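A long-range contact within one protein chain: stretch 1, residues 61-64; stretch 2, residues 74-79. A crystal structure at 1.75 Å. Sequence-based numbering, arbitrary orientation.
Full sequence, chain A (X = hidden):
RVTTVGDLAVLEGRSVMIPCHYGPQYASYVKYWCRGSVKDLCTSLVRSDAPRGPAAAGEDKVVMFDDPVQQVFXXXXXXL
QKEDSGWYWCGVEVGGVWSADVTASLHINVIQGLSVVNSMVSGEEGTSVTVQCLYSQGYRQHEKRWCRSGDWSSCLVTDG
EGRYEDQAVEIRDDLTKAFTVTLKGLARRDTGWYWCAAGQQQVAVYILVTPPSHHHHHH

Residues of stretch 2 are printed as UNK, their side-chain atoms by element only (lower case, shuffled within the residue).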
# COMPACT_ATOMS: atom_id res chain seq x y z
N LYS A 61 -8.16 -11.19 -8.84
CA LYS A 61 -9.20 -10.94 -9.85
C LYS A 61 -9.54 -9.42 -9.73
O LYS A 61 -8.95 -8.68 -8.92
CB LYS A 61 -10.41 -11.87 -9.66
CG LYS A 61 -11.58 -11.75 -10.67
CD LYS A 61 -11.13 -12.08 -12.09
CE LYS A 61 -12.22 -11.76 -13.12
NZ LYS A 61 -11.66 -11.76 -14.49
N VAL A 62 -10.43 -8.97 -10.60
CA VAL A 62 -10.63 -7.56 -10.94
C VAL A 62 -12.13 -7.28 -10.92
O VAL A 62 -12.94 -8.18 -11.19
CB VAL A 62 -10.01 -7.24 -12.32
CG1 VAL A 62 -10.70 -8.04 -13.40
CG2 VAL A 62 -10.08 -5.78 -12.62
N VAL A 63 -12.49 -6.08 -10.52
CA VAL A 63 -13.89 -5.64 -10.47
C VAL A 63 -13.97 -4.27 -11.09
O VAL A 63 -13.07 -3.44 -10.89
CB VAL A 63 -14.42 -5.55 -9.01
CG1 VAL A 63 -15.91 -5.26 -9.02
CG2 VAL A 63 -14.19 -6.83 -8.27
N MET A 64 -15.04 -4.01 -11.85
CA MET A 64 -15.30 -2.73 -12.51
C MET A 64 -16.65 -2.20 -12.04
O MET A 64 -17.61 -2.96 -11.93
CB MET A 64 -15.32 -2.95 -14.06
CG MET A 64 -16.12 -1.99 -14.88
SD MET A 64 -15.13 -0.57 -15.21
CE MET A 64 -13.85 -1.15 -16.38
N UNK A 74 -14.54 2.85 -11.52
CA UNK A 74 -13.57 2.44 -10.52
C UNK A 74 -13.20 0.99 -10.80
O UNK A 74 -14.08 0.13 -10.97
c UNK A 74 -13.16 2.29 -8.02
c UNK A 74 -14.18 2.59 -9.13
o UNK A 74 -14.63 3.93 -8.94
N UNK A 75 -11.89 0.73 -10.87
CA UNK A 75 -11.37 -0.60 -11.09
C UNK A 75 -10.70 -1.07 -9.81
O UNK A 75 -9.87 -0.37 -9.26
c UNK A 75 -11.09 -0.17 -13.58
c UNK A 75 -9.86 -2.03 -12.46
c UNK A 75 -10.40 -0.63 -12.28
N UNK A 76 -11.11 -2.23 -9.30
CA UNK A 76 -10.52 -2.79 -8.10
C UNK A 76 -9.75 -4.04 -8.48
O UNK A 76 -10.30 -4.96 -9.09
c UNK A 76 -11.01 -3.70 -5.78
c UNK A 76 -11.61 -3.11 -7.06
o UNK A 76 -12.32 -1.91 -6.77
N UNK A 77 -8.48 -4.09 -8.11
CA UNK A 77 -7.67 -5.27 -8.33
C UNK A 77 -7.28 -5.78 -6.95
O UNK A 77 -6.76 -5.02 -6.12
s UNK A 77 -5.23 -4.21 -11.54
c UNK A 77 -4.95 -5.83 -11.93
c UNK A 77 -6.42 -4.99 -9.20
c UNK A 77 -6.76 -4.48 -10.60
N UNK A 78 -7.54 -7.05 -6.70
CA UNK A 78 -7.35 -7.60 -5.37
C UNK A 78 -6.18 -8.57 -5.32
O UNK A 78 -5.78 -9.19 -6.33
c UNK A 78 -8.64 -8.31 -4.87
o UNK A 78 -8.92 -9.40 -5.75
c UNK A 78 -9.84 -7.32 -4.85
N UNK A 79 -5.63 -8.72 -4.12
CA UNK A 79 -4.62 -9.74 -3.86
C UNK A 79 -3.52 -9.68 -4.92
O UNK A 79 -3.13 -10.68 -5.53
c UNK A 79 -6.54 -11.27 -3.03
o UNK A 79 -5.18 -11.80 -1.15
o UNK A 79 -7.35 -12.09 -0.97
c UNK A 79 -6.34 -11.75 -1.62
c UNK A 79 -5.25 -11.14 -3.83
O HOH W 1 -5.67 -8.48 -9.11

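Position 74 carries three side-chain atoms, two carbons and an oxygen, with the first carbon bonded to both of the others. The side chain points sideways and stays clear of stretch 1. A branch at CB that ends in one oxygen and one carbon is threonine. The backbone of Thr-74 does the work, with O accepting a CA-H...O contact from CA of Met-64 at 3.5 Å.

Position 75 has three carbons and no heteroatom, again forked at CB. One terminal carbon lies 3.8 Å from CG2 of Val-62 and the other 4.1 Å from CE of Met-64. An all-carbon fork of this size is valine. Val-75 is buried, with chi1 in the t well, and its two methyls reach two different residues on the same face of the sheet: CG1 meets Val-62, and CG2 meets Met-64.

Position 76 repeats the pattern of two carbons and one oxygen, forked at CB. Its CB sits 4.2 Å from CB of Val-63, on the face opposite the preceding valine. The fork makes it also threonine. The backbone of Thr-76 binds the same partner twice: its N donates to O of Val-63 at 2.8 Å, and N of Val-63 donates to O of Thr-76, also at 2.8 Å. This closed pair of bonds fixes the register. The same O of Thr-76 also receives a CA-H...O contact from CA of Val-62 at 3.2 Å.

Position 77 shows an unbranched run of two carbons, a sulfur and a last carbon. The second carbon lies 4.1 Å from CG2 of Val-62. Sulfur inside a chain, with a methyl beyond it, identifies methionine. Met-77 is buried and pairs with Val-62 without direct backbone hydrogen bonds; its CG extends the apolar row begun by Val-75.

Position 78 has two carbons and an oxygen on a forked CB, with the oxygen 3.3 Å from O of Lys-61: threonine once more. Thr-78 adopts the p rotamer, and both N and OG1 donate to O of Lys-61, at 3.1 and 3.3 Å. A water donates to that same O of Lys-61 at 3.3 Å and to O of Thr-78 at 2.9 Å, bridging the two backbones beside the Lys-61 and Thr-78 pair.

Position 79 has five side-chain atoms: three carbons in a row, the third bearing two oxygens. Their end leads away from stretch 1, and the closest side-chain approach is CB to N of Lys-61, 5.8 Å. That is glutamate, Glu-79.

The contact works as a short antiparallel pairing of two strands whose N-to-C directions make an angle of 166°, close to antiparallel. Backbone hydrogen bonds join Val-63 to Thr-76, while the flanking non-hydrogen-bonded pairs, Val-62 with Met-77 and Met-64 with Val-75, place their side chains together on one apolar face. The other face carries Val-63 beside Thr-76. For a designer, the rule is alternation: the backbone sets the register, and every second residue builds the greasy side.

Stretch 2 (74-79) TVTMTE
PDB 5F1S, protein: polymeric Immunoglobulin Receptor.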